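Local coordinates for alanine dehydrogenase (Archaeoglobus fulgidus, PDB 1OMO), which catalyses the reversible NAD-dependent oxidative deamination of L-alanine to pyruvate and ammonium, working as a homodimer, at residues M1-T7 against F94-D100; M17-M21 against E142-V147; F28-L33 against I268-A273; K35-K41 against A53-L58; S125-F130 against F148-K154. All coordinates share one frame; numbering follows the deposited sequence.

Interaction 1 (M1-T7 against F94-D100); sequences METLILT and FPLAVMD
Met1, the first residue of the chain, folds its side chain over the ring of Phe94. Bends at chi2 (-50°) and chi3 (-44°) curl the thioether back, which brings CE over one ring face, 3.4 Å from the ring centroid, with SD above the same ring: a Met-aromatic contact reinforced by CH-pi. Glu2 O comes to the edge of this ring, 3.4 Å from Phe94 CE2. Next along, Thr3 OG1 donates to Pro95 O at 2.6 Å, and then parallel strands 3-6 and 95-100 zip together through Leu4 N to Leu96 O, Val98 N to Leu4 O, Leu6 N to Val98 O and Asp100 N to Leu6 O. Leu4 and Leu6 lie with Ala97 and Met99 on the face toward helix 294-311, Leu6 CB resting 3.9 Å from Met99 CB. On the other face Ile5 CD1 reaches Val98 CB, and Ile5 also packs on Ile317 of the second subunit. A threonine hydroxyl thus extends the backbone pairing, and at its start the contact is apolar, the Met1 thioether lying on the Phe94 ring.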
# COMPACT_ATOMS: atom_id res chain seq x y z
N MET A 1 -11.08 -9.73 19.24
CA MET A 1 -10.43 -8.46 18.79
C MET A 1 -11.43 -7.63 18.01
O MET A 1 -12.23 -8.16 17.25
CB MET A 1 -9.23 -8.75 17.91
CG MET A 1 -8.01 -9.18 18.66
SD MET A 1 -7.66 -8.03 20.02
CE MET A 1 -7.90 -6.40 19.23
N GLU A 2 -11.36 -6.32 18.18
CA GLU A 2 -12.29 -5.44 17.49
C GLU A 2 -11.61 -4.35 16.71
O GLU A 2 -10.67 -3.72 17.21
CB GLU A 2 -13.22 -4.75 18.51
CG GLU A 2 -13.96 -5.71 19.40
CD GLU A 2 -14.94 -6.54 18.63
OE1 GLU A 2 -16.09 -6.08 18.42
OE2 GLU A 2 -14.56 -7.65 18.20
N THR A 3 -12.08 -4.11 15.49
CA THR A 3 -11.54 -3.02 14.68
C THR A 3 -12.63 -1.93 14.65
O THR A 3 -13.82 -2.20 14.41
CB THR A 3 -11.21 -3.50 13.26
OG1 THR A 3 -10.10 -4.40 13.31
CG2 THR A 3 -10.88 -2.33 12.35
N LEU A 4 -12.23 -0.69 14.95
CA LEU A 4 -13.14 0.46 14.97
C LEU A 4 -13.35 0.95 13.52
O LEU A 4 -12.40 1.03 12.74
CB LEU A 4 -12.53 1.56 15.84
CG LEU A 4 -13.27 2.85 16.14
CD1 LEU A 4 -14.38 2.56 17.10
CD2 LEU A 4 -12.31 3.88 16.70
N ILE A 5 -14.60 1.24 13.15
CA ILE A 5 -14.94 1.74 11.82
C ILE A 5 -15.38 3.20 11.97
O ILE A 5 -16.30 3.48 12.74
CB ILE A 5 -16.07 0.90 11.16
CG1 ILE A 5 -15.62 -0.56 11.05
CG2 ILE A 5 -16.39 1.40 9.75
CD1 ILE A 5 -14.29 -0.74 10.30
N LEU A 6 -14.70 4.11 11.28
CA LEU A 6 -15.04 5.54 11.36
C LEU A 6 -15.41 6.14 10.01
O LEU A 6 -14.67 6.05 9.02
CB LEU A 6 -13.91 6.34 11.98
CG LEU A 6 -13.64 6.18 13.48
CD1 LEU A 6 -12.46 7.05 13.82
CD2 LEU A 6 -14.84 6.59 14.32
N THR A 7 -16.59 6.75 10.00
CA THR A 7 -17.16 7.39 8.84
C THR A 7 -16.64 8.83 8.65
O THR A 7 -16.12 9.43 9.59
CB THR A 7 -18.66 7.51 8.99
OG1 THR A 7 -18.94 8.50 9.97
CG2 THR A 7 -19.22 6.29 9.57
N PHE A 94 -1.96 -5.45 14.50
CA PHE A 94 -3.40 -5.45 14.49
C PHE A 94 -4.02 -4.18 13.91
O PHE A 94 -3.57 -3.05 14.20
CB PHE A 94 -3.92 -5.65 15.91
CG PHE A 94 -5.43 -5.80 15.98
CD1 PHE A 94 -6.03 -7.01 15.70
CD2 PHE A 94 -6.23 -4.71 16.29
CE1 PHE A 94 -7.41 -7.15 15.72
CE2 PHE A 94 -7.62 -4.83 16.32
CZ PHE A 94 -8.22 -6.05 16.04
N PRO A 95 -5.05 -4.35 13.08
CA PRO A 95 -5.77 -3.22 12.45
C PRO A 95 -6.76 -2.63 13.44
O PRO A 95 -7.91 -3.09 13.55
CB PRO A 95 -6.46 -3.87 11.25
CG PRO A 95 -6.73 -5.27 11.73
CD PRO A 95 -5.46 -5.64 12.50
N LEU A 96 -6.29 -1.62 14.17
CA LEU A 96 -7.03 -0.90 15.19
C LEU A 96 -8.25 -0.18 14.61
O LEU A 96 -9.31 -0.10 15.25
CB LEU A 96 -6.11 0.14 15.84
CG LEU A 96 -5.24 -0.06 17.09
CD1 LEU A 96 -5.17 -1.51 17.51
CD2 LEU A 96 -3.83 0.47 16.79
N ALA A 97 -8.11 0.37 13.41
CA ALA A 97 -9.24 1.11 12.84
C ALA A 97 -9.16 1.22 11.32
O ALA A 97 -8.08 1.11 10.71
CB ALA A 97 -9.27 2.53 13.46
N VAL A 98 -10.33 1.40 10.71
CA VAL A 98 -10.46 1.61 9.28
C VAL A 98 -11.31 2.86 9.29
O VAL A 98 -12.46 2.82 9.76
CB VAL A 98 -11.24 0.47 8.58
CG1 VAL A 98 -11.54 0.88 7.14
CG2 VAL A 98 -10.43 -0.83 8.57
N MET A 99 -10.74 3.97 8.82
CA MET A 99 -11.42 5.28 8.81
C MET A 99 -11.44 5.99 7.47
O MET A 99 -10.62 5.74 6.58
CB MET A 99 -10.73 6.32 9.68
CG MET A 99 -9.27 6.54 9.62
SD MET A 99 -8.95 7.64 11.06
CE MET A 99 -8.77 6.34 12.26
N ASP A 100 -12.34 6.95 7.37
CA ASP A 100 -12.39 7.78 6.20
C ASP A 100 -11.17 8.68 6.34
O ASP A 100 -10.89 9.22 7.42
CB ASP A 100 -13.61 8.70 6.20
CG ASP A 100 -13.45 9.85 5.20
OD1 ASP A 100 -13.22 9.55 4.03
OD2 ASP A 100 -13.53 11.04 5.55

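Interaction 2 (M17-M21 against E142-V147); sequences MDEAM and EALRRV
Helix segments 17-21 and 142-147 cross at -80° with their axes 10.3 Å apart, so long side chains have to bridge the gap. Two methionines and an arginine do most of it. Met17 CG stands anti to the backbone N (chi1 167°), and the chain then bends so that SD lies 3.9 Å from Ala143 CB. Its CB meanwhile sits over one face of the Arg146 guanidinium. Met21 comes in from the next turn: its SD touches Arg146 CB, and CE reaches 3.7 Å to Val147 CG1. Asp18 OD1 approaches the edge of the same guanidinium but makes only a long salt bridge, 3.8 Å to Arg146 NE, with the carboxylate and guanidinium planes 61° apart. A water bridges the two residues, donating to Asp18 OD1 and accepting from Asp18 N and Arg146 NH1. Arg146 NH2 turns back to Glu142 OE2 at 2.8 Å, an oxygen that Arg145 also grips side-on through NE and NH2; Glu142 OE1 bonds to Tyr169 OH. Thus a charged network borders an apolar patch where helix 17-32 meets helix 135-147, and helix 102-120 packs against both, with Leu107 against Met17, Ala111 against Met21 and Ala117 against Leu144.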
# COMPACT_ATOMS: atom_id res chain seq x y z
N MET A 17 -8.46 21.77 13.64
CA MET A 17 -7.45 22.21 12.70
C MET A 17 -6.19 22.41 13.53
O MET A 17 -5.09 22.15 13.07
CB MET A 17 -7.83 23.53 12.03
CG MET A 17 -6.65 24.20 11.26
SD MET A 17 -5.91 23.13 10.02
CE MET A 17 -6.96 23.35 8.58
N ASP A 18 -6.36 22.87 14.77
CA ASP A 18 -5.22 23.06 15.64
C ASP A 18 -4.59 21.71 15.97
O ASP A 18 -3.38 21.57 15.92
CB ASP A 18 -5.64 23.79 16.92
CG ASP A 18 -5.71 25.30 16.73
OD1 ASP A 18 -6.79 25.88 16.96
OD2 ASP A 18 -4.69 25.90 16.35
N GLU A 19 -5.40 20.71 16.28
CA GLU A 19 -4.84 19.40 16.58
C GLU A 19 -4.07 18.92 15.34
O GLU A 19 -2.95 18.44 15.44
CB GLU A 19 -5.94 18.39 16.92
CG GLU A 19 -6.56 18.57 18.30
CD GLU A 19 -7.69 17.59 18.52
OE1 GLU A 19 -8.61 17.54 17.66
OE2 GLU A 19 -7.66 16.87 19.56
N ALA A 20 -4.69 19.09 14.18
CA ALA A 20 -4.09 18.68 12.91
C ALA A 20 -2.76 19.39 12.70
O ALA A 20 -1.79 18.78 12.27
CB ALA A 20 -5.05 18.98 11.73
N MET A 21 -2.73 20.69 13.02
CA MET A 21 -1.50 21.47 12.87
C MET A 21 -0.38 21.02 13.78
O MET A 21 0.79 20.97 13.36
CB MET A 21 -1.77 22.97 13.09
CG MET A 21 -2.35 23.66 11.84
SD MET A 21 -3.04 25.32 12.03
CE MET A 21 -1.56 26.25 11.88
N GLU A 142 -8.04 28.53 6.64
CA GLU A 142 -8.27 28.22 8.04
C GLU A 142 -6.98 27.91 8.81
O GLU A 142 -6.86 28.30 9.96
CB GLU A 142 -9.25 27.05 8.19
CG GLU A 142 -10.66 27.36 7.75
CD GLU A 142 -11.39 28.35 8.67
OE1 GLU A 142 -12.48 28.84 8.27
OE2 GLU A 142 -10.91 28.62 9.79
N ALA A 143 -6.05 27.19 8.21
CA ALA A 143 -4.81 26.91 8.90
C ALA A 143 -4.02 28.22 9.09
O ALA A 143 -3.48 28.48 10.19
CB ALA A 143 -3.99 25.94 8.10
N LEU A 144 -3.95 29.02 8.03
CA LEU A 144 -3.22 30.27 8.06
C LEU A 144 -3.74 31.27 9.09
O LEU A 144 -2.95 32.02 9.70
CB LEU A 144 -3.21 30.91 6.65
CG LEU A 144 -2.38 30.23 5.55
CD1 LEU A 144 -2.74 30.81 4.18
CD2 LEU A 144 -0.88 30.43 5.83
N ARG A 145 -5.04 31.33 9.30
CA ARG A 145 -5.47 32.27 10.28
C ARG A 145 -5.18 31.78 11.69
O ARG A 145 -5.38 32.49 12.64
CB ARG A 145 -6.93 32.68 10.09
CG ARG A 145 -7.94 31.63 10.21
CD ARG A 145 -9.28 32.29 10.01
NE ARG A 145 -10.37 31.38 10.33
CZ ARG A 145 -11.53 31.78 10.83
NH1 ARG A 145 -11.75 33.06 11.07
NH2 ARG A 145 -12.49 30.89 11.04
N ARG A 146 -4.67 30.57 11.83
CA ARG A 146 -4.31 30.12 13.17
C ARG A 146 -2.93 30.73 13.42
O ARG A 146 -2.50 30.84 14.54
CB ARG A 146 -4.19 28.59 13.25
CG ARG A 146 -5.38 27.90 13.88
CD ARG A 146 -6.64 28.16 13.11
NE ARG A 146 -7.74 27.33 13.59
CZ ARG A 146 -8.90 27.20 12.96
NH1 ARG A 146 -9.85 26.41 13.47
NH2 ARG A 146 -9.11 27.85 11.82
N VAL A 147 -2.24 31.12 12.36
CA VAL A 147 -0.91 31.66 12.57
C VAL A 147 -0.69 33.12 12.21
O VAL A 147 0.34 33.70 12.56
CB VAL A 147 0.17 30.77 11.84
CG1 VAL A 147 0.29 29.40 12.56
CG2 VAL A 147 -0.23 30.52 10.39
O HOH W 1 -8.96 24.46 15.65

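Interaction 3 (F28-L33 against I268-A273); sequences FRLYAL and IGEVIA
With Phe28 CG beside its backbone N and Ile268 CG1 anti to its own (chi1 -173°), the remaining branch of the isoleucine, CG2, is aimed straight at the phenylalanine ring. The methyl sits over the ring centre, 3.3 Å from the centroid and only 5° off the normal, a compact CH-pi contact in which all six ring carbons lie at similar distances from it. Ile272, one turn on, sends CD1 to Phe28 CB at 3.8 Å. Its other branch, CG2, meets Arg29 CB more loosely, while the charged end of Arg29 goes to Glu26.

Between these residues the helices come very close: the axes of 28-32 and 268-273 approach to 7.6 Å and cross at -97°. Gly269 makes this possible. Its CA lies 3.5 Å from Phe28 O in a CA-H...O contact, and Ala32 CB presses on the glycine backbone, 3.4 Å from Gly269 C. Farther out, Ala32 CB and Ala273 CB face each other at 4.2 Å, with Leu33 CD2 at the margin.

Phe28 also packs on Leu293 and Gln296, and its side chain lies about 9 Å from the bound NAD. No hydrogen bond spans the two segments. Cohesion therefore rests on shape: one methyl centred on a ring, and small residues that let the two backbones meet almost directly.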
# COMPACT_ATOMS: atom_id res chain seq x y z
N PHE A 28 6.56 16.26 10.72
CA PHE A 28 7.69 16.73 9.93
C PHE A 28 8.98 16.69 10.76
O PHE A 28 10.02 16.25 10.28
CB PHE A 28 7.51 18.17 9.44
CG PHE A 28 6.60 18.31 8.27
CD1 PHE A 28 6.70 17.43 7.19
CD2 PHE A 28 5.62 19.29 8.26
CE1 PHE A 28 5.82 17.53 6.12
CE2 PHE A 28 4.75 19.40 7.19
CZ PHE A 28 4.85 18.51 6.12
N ARG A 29 8.89 17.18 11.99
CA ARG A 29 10.05 17.20 12.88
C ARG A 29 10.60 15.76 13.03
O ARG A 29 11.79 15.52 12.74
CB ARG A 29 9.62 17.79 14.23
CG ARG A 29 10.74 17.98 15.21
CD ARG A 29 10.21 18.35 16.60
NE ARG A 29 11.14 17.85 17.61
CZ ARG A 29 11.06 16.67 18.21
NH1 ARG A 29 10.06 15.83 17.93
NH2 ARG A 29 12.02 16.29 19.06
N LEU A 30 9.75 14.81 13.42
CA LEU A 30 10.20 13.42 13.58
C LEU A 30 10.82 12.80 12.31
O LEU A 30 11.87 12.18 12.37
CB LEU A 30 9.06 12.52 14.06
CG LEU A 30 8.53 12.84 15.46
CD1 LEU A 30 7.25 12.10 15.71
CD2 LEU A 30 9.59 12.47 16.50
N TYR A 31 10.20 13.00 11.15
CA TYR A 31 10.76 12.40 9.94
C TYR A 31 12.13 12.97 9.63
O TYR A 31 13.02 12.25 9.20
CB TYR A 31 9.83 12.57 8.73
CG TYR A 31 10.27 11.75 7.53
CD1 TYR A 31 10.79 10.47 7.71
CD2 TYR A 31 10.14 12.21 6.23
CE1 TYR A 31 11.16 9.66 6.64
CE2 TYR A 31 10.50 11.40 5.12
CZ TYR A 31 11.01 10.12 5.34
OH TYR A 31 11.33 9.27 4.30
N ALA A 32 12.31 14.26 9.84
CA ALA A 32 13.61 14.84 9.55
C ALA A 32 14.67 14.31 10.55
O ALA A 32 15.85 14.30 10.22
CB ALA A 32 13.54 16.36 9.60
N LEU A 33 14.24 13.88 11.74
CA LEU A 33 15.17 13.33 12.73
C LEU A 33 15.27 11.79 12.63
O LEU A 33 15.80 11.14 13.53
CB LEU A 33 14.75 13.72 14.14
CG LEU A 33 14.85 15.21 14.44
CD1 LEU A 33 14.31 15.51 15.83
CD2 LEU A 33 16.30 15.66 14.30
N ILE A 268 10.71 20.82 4.58
CA ILE A 268 10.12 21.58 5.67
C ILE A 268 10.50 21.01 7.05
O ILE A 268 10.60 21.75 8.02
CB ILE A 268 8.58 21.66 5.49
CG1 ILE A 268 7.97 22.60 6.51
CG2 ILE A 268 7.98 20.26 5.57
CD1 ILE A 268 8.64 23.92 6.57
N GLY A 269 10.73 19.68 7.11
CA GLY A 269 11.11 19.02 8.35
C GLY A 269 12.49 19.48 8.77
O GLY A 269 12.77 19.70 9.95
N GLU A 270 13.38 19.63 7.81
CA GLU A 270 14.71 20.07 8.16
C GLU A 270 14.64 21.46 8.76
O GLU A 270 15.36 21.75 9.72
CB GLU A 270 15.61 20.10 6.95
CG GLU A 270 16.07 18.74 6.49
CD GLU A 270 16.77 18.85 5.15
OE1 GLU A 270 16.20 19.46 4.25
OE2 GLU A 270 17.89 18.34 5.00
N VAL A 271 13.77 22.31 8.22
CA VAL A 271 13.66 23.66 8.76
C VAL A 271 13.07 23.63 10.16
O VAL A 271 13.55 24.28 11.08
CB VAL A 271 12.80 24.59 7.86
CG1 VAL A 271 12.57 25.92 8.55
CG2 VAL A 271 13.50 24.83 6.52
N ILE A 272 12.01 22.85 10.32
CA ILE A 272 11.38 22.79 11.61
C ILE A 272 12.37 22.22 12.64
O ILE A 272 12.43 22.69 13.77
CB ILE A 272 10.10 21.93 11.53
CG1 ILE A 272 9.09 22.63 10.63
CG2 ILE A 272 9.50 21.74 12.91
CD1 ILE A 272 7.84 21.85 10.40
N ALA A 273 13.14 21.22 12.23
CA ALA A 273 14.09 20.59 13.12
C ALA A 273 15.38 21.40 13.34
O ALA A 273 16.19 21.04 14.17
CB ALA A 273 14.42 19.20 12.60

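Interaction 4 (K35-K41 against A53-L58); sequences KAQMPPK and AMPAHL
Backbone hydrogen bonds join Gln37 and His57 as one antiparallel hydrogen-bonded pair, Gln37 N to His57 O at 2.8 Å and His57 N to Gln37 O at 3.0 Å, both nearly straight. Beside the pair, Ala36 CA makes a softer CA-H...O contact with His57 O. Where the chains part, a water fills in, donating to Pro39 O at 2.7 Å and to Pro55 O at 3.0 Å. Past the prolines a separate CA-H...O contact runs from Lys41 CA to Ala53 O at 3.4 Å.

Apolar contacts line the same seam. Ala36 CB meets Leu58 CB at 3.6 Å, and Pro39 CD lies obliquely across from Pro55 CG. Lys41 and Met54 run alongside each other and point the same way; the lysine is extended beyond CG, while Met54 bends at chi3 (48°), which sets its methyl CE 3.7 Å from Lys41 CE.

Among polar and aromatic groups, His57 and Phe46 of the second subunit form an edge-to-face ring pair. Met54 also packs on Lys65, inferred to be the catalytic proton donor and acceptor.

The contact thus carries the chain from helix 17-32 along strand 50-58 beside the active site. The backbone pairing is confined to Gln37 and His57, water takes over at the prolines, and the aliphatic part of Lys41 lies alongside Met54 while its ammonium group bonds to Thr291 O, the side chain lying about 6 Å from the NAD.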
# COMPACT_ATOMS: atom_id res chain seq x y z
N LYS A 35 13.09 9.67 13.12
CA LYS A 35 12.21 8.92 14.02
C LYS A 35 10.85 8.54 13.41
O LYS A 35 9.88 8.28 14.11
CB LYS A 35 12.02 9.70 15.31
CG LYS A 35 13.33 9.83 16.08
CD LYS A 35 13.18 10.68 17.32
CE LYS A 35 14.52 10.91 18.01
NZ LYS A 35 14.27 11.55 19.31
N ALA A 36 10.78 8.52 12.08
CA ALA A 36 9.57 8.13 11.37
C ALA A 36 10.01 7.33 10.16
O ALA A 36 11.09 7.53 9.62
CB ALA A 36 8.76 9.35 10.92
N GLN A 37 9.17 6.42 9.74
CA GLN A 37 9.51 5.59 8.61
C GLN A 37 8.45 5.90 7.51
O GLN A 37 7.26 6.04 7.80
CB GLN A 37 9.50 4.16 9.14
CG GLN A 37 9.84 3.01 8.21
CD GLN A 37 9.77 1.66 8.95
OE1 GLN A 37 8.95 1.47 9.88
NE2 GLN A 37 10.62 0.71 8.54
N MET A 38 8.89 6.05 6.27
CA MET A 38 7.93 6.33 5.21
C MET A 38 8.40 5.95 3.81
O MET A 38 9.29 6.58 3.25
CB MET A 38 7.52 7.82 5.20
CG MET A 38 6.52 8.21 4.12
SD MET A 38 6.10 9.95 4.05
CE MET A 38 7.63 10.59 3.48
N PRO A 39 7.82 4.88 3.24
CA PRO A 39 8.20 4.46 1.90
C PRO A 39 7.56 5.39 0.88
O PRO A 39 6.64 6.13 1.19
CB PRO A 39 7.62 3.06 1.79
CG PRO A 39 7.69 2.55 3.21
CD PRO A 39 7.18 3.76 3.97
N PRO A 40 8.08 5.38 -0.35
CA PRO A 40 7.56 6.20 -1.45
C PRO A 40 6.09 5.78 -1.68
O PRO A 40 5.70 4.65 -1.34
CB PRO A 40 8.44 5.79 -2.63
CG PRO A 40 9.74 5.42 -1.97
CD PRO A 40 9.30 4.65 -0.76
N LYS A 41 5.27 6.66 -2.25
CA LYS A 41 3.88 6.31 -2.54
C LYS A 41 3.89 5.28 -3.67
O LYS A 41 4.79 5.28 -4.50
CB LYS A 41 3.09 7.54 -3.01
CG LYS A 41 3.12 8.74 -2.11
CD LYS A 41 2.35 9.90 -2.75
CE LYS A 41 2.33 11.10 -1.81
NZ LYS A 41 1.51 12.21 -2.34
N ALA A 53 -1.06 4.11 -2.62
CA ALA A 53 -0.88 3.53 -1.30
C ALA A 53 0.14 4.41 -0.60
O ALA A 53 1.24 4.66 -1.13
CB ALA A 53 -0.35 2.14 -1.42
N MET A 54 -0.19 4.86 0.61
CA MET A 54 0.72 5.74 1.34
C MET A 54 0.92 5.21 2.77
O MET A 54 0.20 5.61 3.66
CB MET A 54 0.14 7.16 1.37
CG MET A 54 -0.17 7.74 -0.02
SD MET A 54 -0.90 9.40 -0.05
CE MET A 54 0.20 10.28 1.08
N PRO A 55 1.89 4.31 2.99
CA PRO A 55 2.12 3.77 4.34
C PRO A 55 3.13 4.57 5.14
O PRO A 55 4.00 5.19 4.57
CB PRO A 55 2.64 2.36 4.06
CG PRO A 55 3.46 2.58 2.83
CD PRO A 55 2.64 3.54 1.98
N ALA A 56 3.00 4.56 6.46
CA ALA A 56 3.92 5.29 7.33
C ALA A 56 3.89 4.81 8.77
O ALA A 56 2.89 4.30 9.25
CB ALA A 56 3.63 6.78 7.28
N HIS A 57 4.99 5.02 9.48
CA HIS A 57 5.10 4.64 10.86
C HIS A 57 5.76 5.78 11.66
O HIS A 57 6.86 6.25 11.29
CB HIS A 57 5.97 3.39 10.96
CG HIS A 57 6.31 2.98 12.36
ND1 HIS A 57 7.46 2.29 12.66
CD2 HIS A 57 5.65 3.14 13.53
CE1 HIS A 57 7.50 2.05 13.96
NE2 HIS A 57 6.42 2.56 14.51
N LEU A 58 5.09 6.21 12.73
CA LEU A 58 5.62 7.24 13.65
C LEU A 58 4.63 7.50 14.78
O LEU A 58 3.48 7.04 14.74
CB LEU A 58 5.89 8.57 12.94
CG LEU A 58 4.65 9.44 12.76
CD1 LEU A 58 5.03 10.87 12.30
CD2 LEU A 58 3.75 8.75 11.74
O HOH W 2 4.14 6.73 2.02

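Interaction 5 (S125-F130 against F148-K154); sequences SSVFGF and FDIGEVK
Strands 127-131 and 152-156 are the parallel neighbours of a beta-alpha-beta crossover through helix 135-147, in the Rossmann-fold NAD domain. Their hydrogen bonds alternate in the parallel manner. Ser126 O accepts from Glu152 N and, weakly, from Gly151 N; Phe128 N gives an almost straight bond to Glu152 O at 2.8 Å; Lys154 N reaches Phe128 O; and Phe130 N closes the series on Lys154 O at 3.0 Å. CA-H...O contacts run between them, such as Val153 CA to Phe128 O at 3.3 Å.

The aromatic contacts gather on the face turned to helix 135-147. Ile150 CG1 lies over one face of the Phe128 ring, 4.0 Å from the centroid. Phe148 meets that ring at a slant, planes 57° apart, with its CB 3.6 Å from Phe128 CZ; its own ring has Ser125 CB over one face. Phe130 CD1 touches Val153 CG1 more distantly, and Leu144 and Leu141 of the helix pack on Phe128 and Phe130 respectively.

Aliphatic contacts occupy the opposite face. Val127 and the extended Glu152 lie side by side, and Lys154 crosses Val127 obliquely. The lysine ammonium group forms a salt bridge to Glu184, and on the way its chain bends at chi3 (112°), with CD 3.6 Å from Val127 CG1.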
# COMPACT_ATOMS: atom_id res chain seq x y z
N SER A 125 3.40 39.33 7.50
CA SER A 125 2.45 39.06 6.40
C SER A 125 1.03 39.42 6.80
O SER A 125 0.59 39.09 7.91
CB SER A 125 2.49 37.57 5.98
OG SER A 125 3.72 37.25 5.36
N SER A 126 0.32 40.09 5.90
CA SER A 126 -1.05 40.46 6.18
C SER A 126 -1.95 40.34 4.96
O SER A 126 -3.17 40.23 5.11
CB SER A 126 -1.10 41.91 6.67
OG SER A 126 -0.45 42.72 5.72
N VAL A 127 -1.36 40.42 3.77
CA VAL A 127 -2.15 40.31 2.55
C VAL A 127 -2.00 38.88 2.05
O VAL A 127 -0.89 38.44 1.80
CB VAL A 127 -1.69 41.30 1.47
CG1 VAL A 127 -2.60 41.19 0.26
CG2 VAL A 127 -1.75 42.75 2.03
N PHE A 128 -3.12 38.18 1.94
CA PHE A 128 -3.09 36.80 1.49
C PHE A 128 -3.80 36.64 0.18
O PHE A 128 -4.97 36.97 0.07
CB PHE A 128 -3.75 35.89 2.54
CG PHE A 128 -2.93 35.75 3.80
CD1 PHE A 128 -2.78 36.83 4.69
CD2 PHE A 128 -2.25 34.57 4.07
CE1 PHE A 128 -1.96 36.73 5.82
CE2 PHE A 128 -1.42 34.48 5.20
CZ PHE A 128 -1.29 35.56 6.07
N GLY A 129 -3.08 36.12 -0.80
CA GLY A 129 -3.64 35.88 -2.12
C GLY A 129 -3.89 34.39 -2.39
O GLY A 129 -3.09 33.52 -2.03
N PHE A 130 -5.03 34.09 -3.01
CA PHE A 130 -5.38 32.73 -3.36
C PHE A 130 -5.64 32.56 -4.86
O PHE A 130 -6.51 33.21 -5.45
CB PHE A 130 -6.62 32.29 -2.57
CG PHE A 130 -6.39 32.18 -1.09
CD1 PHE A 130 -6.32 33.33 -0.29
CD2 PHE A 130 -6.23 30.93 -0.49
CE1 PHE A 130 -6.11 33.24 1.10
CE2 PHE A 130 -6.02 30.81 0.91
CZ PHE A 130 -5.96 31.97 1.70
N PHE A 148 -1.66 33.71 11.52
CA PHE A 148 -1.54 35.12 11.14
C PHE A 148 -2.87 35.82 11.24
O PHE A 148 -3.93 35.23 11.01
CB PHE A 148 -1.08 35.31 9.69
CG PHE A 148 0.32 34.86 9.40
CD1 PHE A 148 0.55 33.66 8.73
CD2 PHE A 148 1.42 35.67 9.71
CE1 PHE A 148 1.83 33.27 8.37
CE2 PHE A 148 2.70 35.30 9.36
CZ PHE A 148 2.91 34.08 8.67
N ASP A 149 -2.83 37.09 11.58
CA ASP A 149 -4.05 37.84 11.61
C ASP A 149 -4.09 38.24 10.15
O ASP A 149 -3.18 38.89 9.66
CB ASP A 149 -3.93 39.06 12.52
CG ASP A 149 -4.51 38.79 13.89
OD1 ASP A 149 -5.62 38.20 13.95
OD2 ASP A 149 -3.86 39.17 14.90
N ILE A 150 -5.11 37.82 9.44
CA ILE A 150 -5.22 38.11 8.02
C ILE A 150 -5.82 39.48 7.75
O ILE A 150 -6.99 39.73 8.02
CB ILE A 150 -6.05 36.99 7.33
CG1 ILE A 150 -5.26 35.67 7.43
CG2 ILE A 150 -6.30 37.35 5.90
CD1 ILE A 150 -5.93 34.49 6.81
N GLY A 151 -4.99 40.38 7.22
CA GLY A 151 -5.43 41.73 6.94
C GLY A 151 -6.35 41.83 5.75
O GLY A 151 -7.38 42.48 5.83
N GLU A 152 -5.98 41.17 4.66
CA GLU A 152 -6.77 41.20 3.45
C GLU A 152 -6.63 39.95 2.60
O GLU A 152 -5.55 39.37 2.51
CB GLU A 152 -6.37 42.39 2.59
CG GLU A 152 -7.21 42.51 1.33
CD GLU A 152 -6.59 43.44 0.30
OE1 GLU A 152 -7.23 43.69 -0.75
OE2 GLU A 152 -5.46 43.90 0.53
N VAL A 153 -7.73 39.54 1.97
CA VAL A 153 -7.74 38.38 1.11
C VAL A 153 -8.07 38.81 -0.32
O VAL A 153 -9.02 39.55 -0.55
CB VAL A 153 -8.78 37.32 1.61
CG1 VAL A 153 -9.09 36.29 0.49
CG2 VAL A 153 -8.21 36.63 2.87
N LYS A 154 -7.24 38.36 -1.26
CA LYS A 154 -7.45 38.64 -2.68
C LYS A 154 -7.69 37.27 -3.35
O LYS A 154 -6.78 36.44 -3.39
CB LYS A 154 -6.20 39.31 -3.24
CG LYS A 154 -5.90 40.63 -2.51
CD LYS A 154 -4.51 41.15 -2.84
CE LYS A 154 -4.54 42.41 -3.65
NZ LYS A 154 -3.12 42.80 -3.91

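Interactions 1 and 4 both reach the same mixed sheet, with centres 19 Å apart, and both touch the second subunit; interaction 5 lies in the parallel sheet of the NAD domain, 39 Å from interaction 1 between centres. Helix 17-32 links the two parts: its start serves interaction 2 and its end interaction 3, 18 Å apart between centres. Interaction 3 runs on into interaction 4, where Tyr31 CE2 meets Met38 CE at 3.4 Å. Interaction 2 touches interaction 5 through Arg145 CB, 3.9 Å from Ile150 CD1. Around the cofactor, the side chain of Lys41 comes nearer to NAD than those of Phe130 and Met17, which lie about 9 and 11 Å from it.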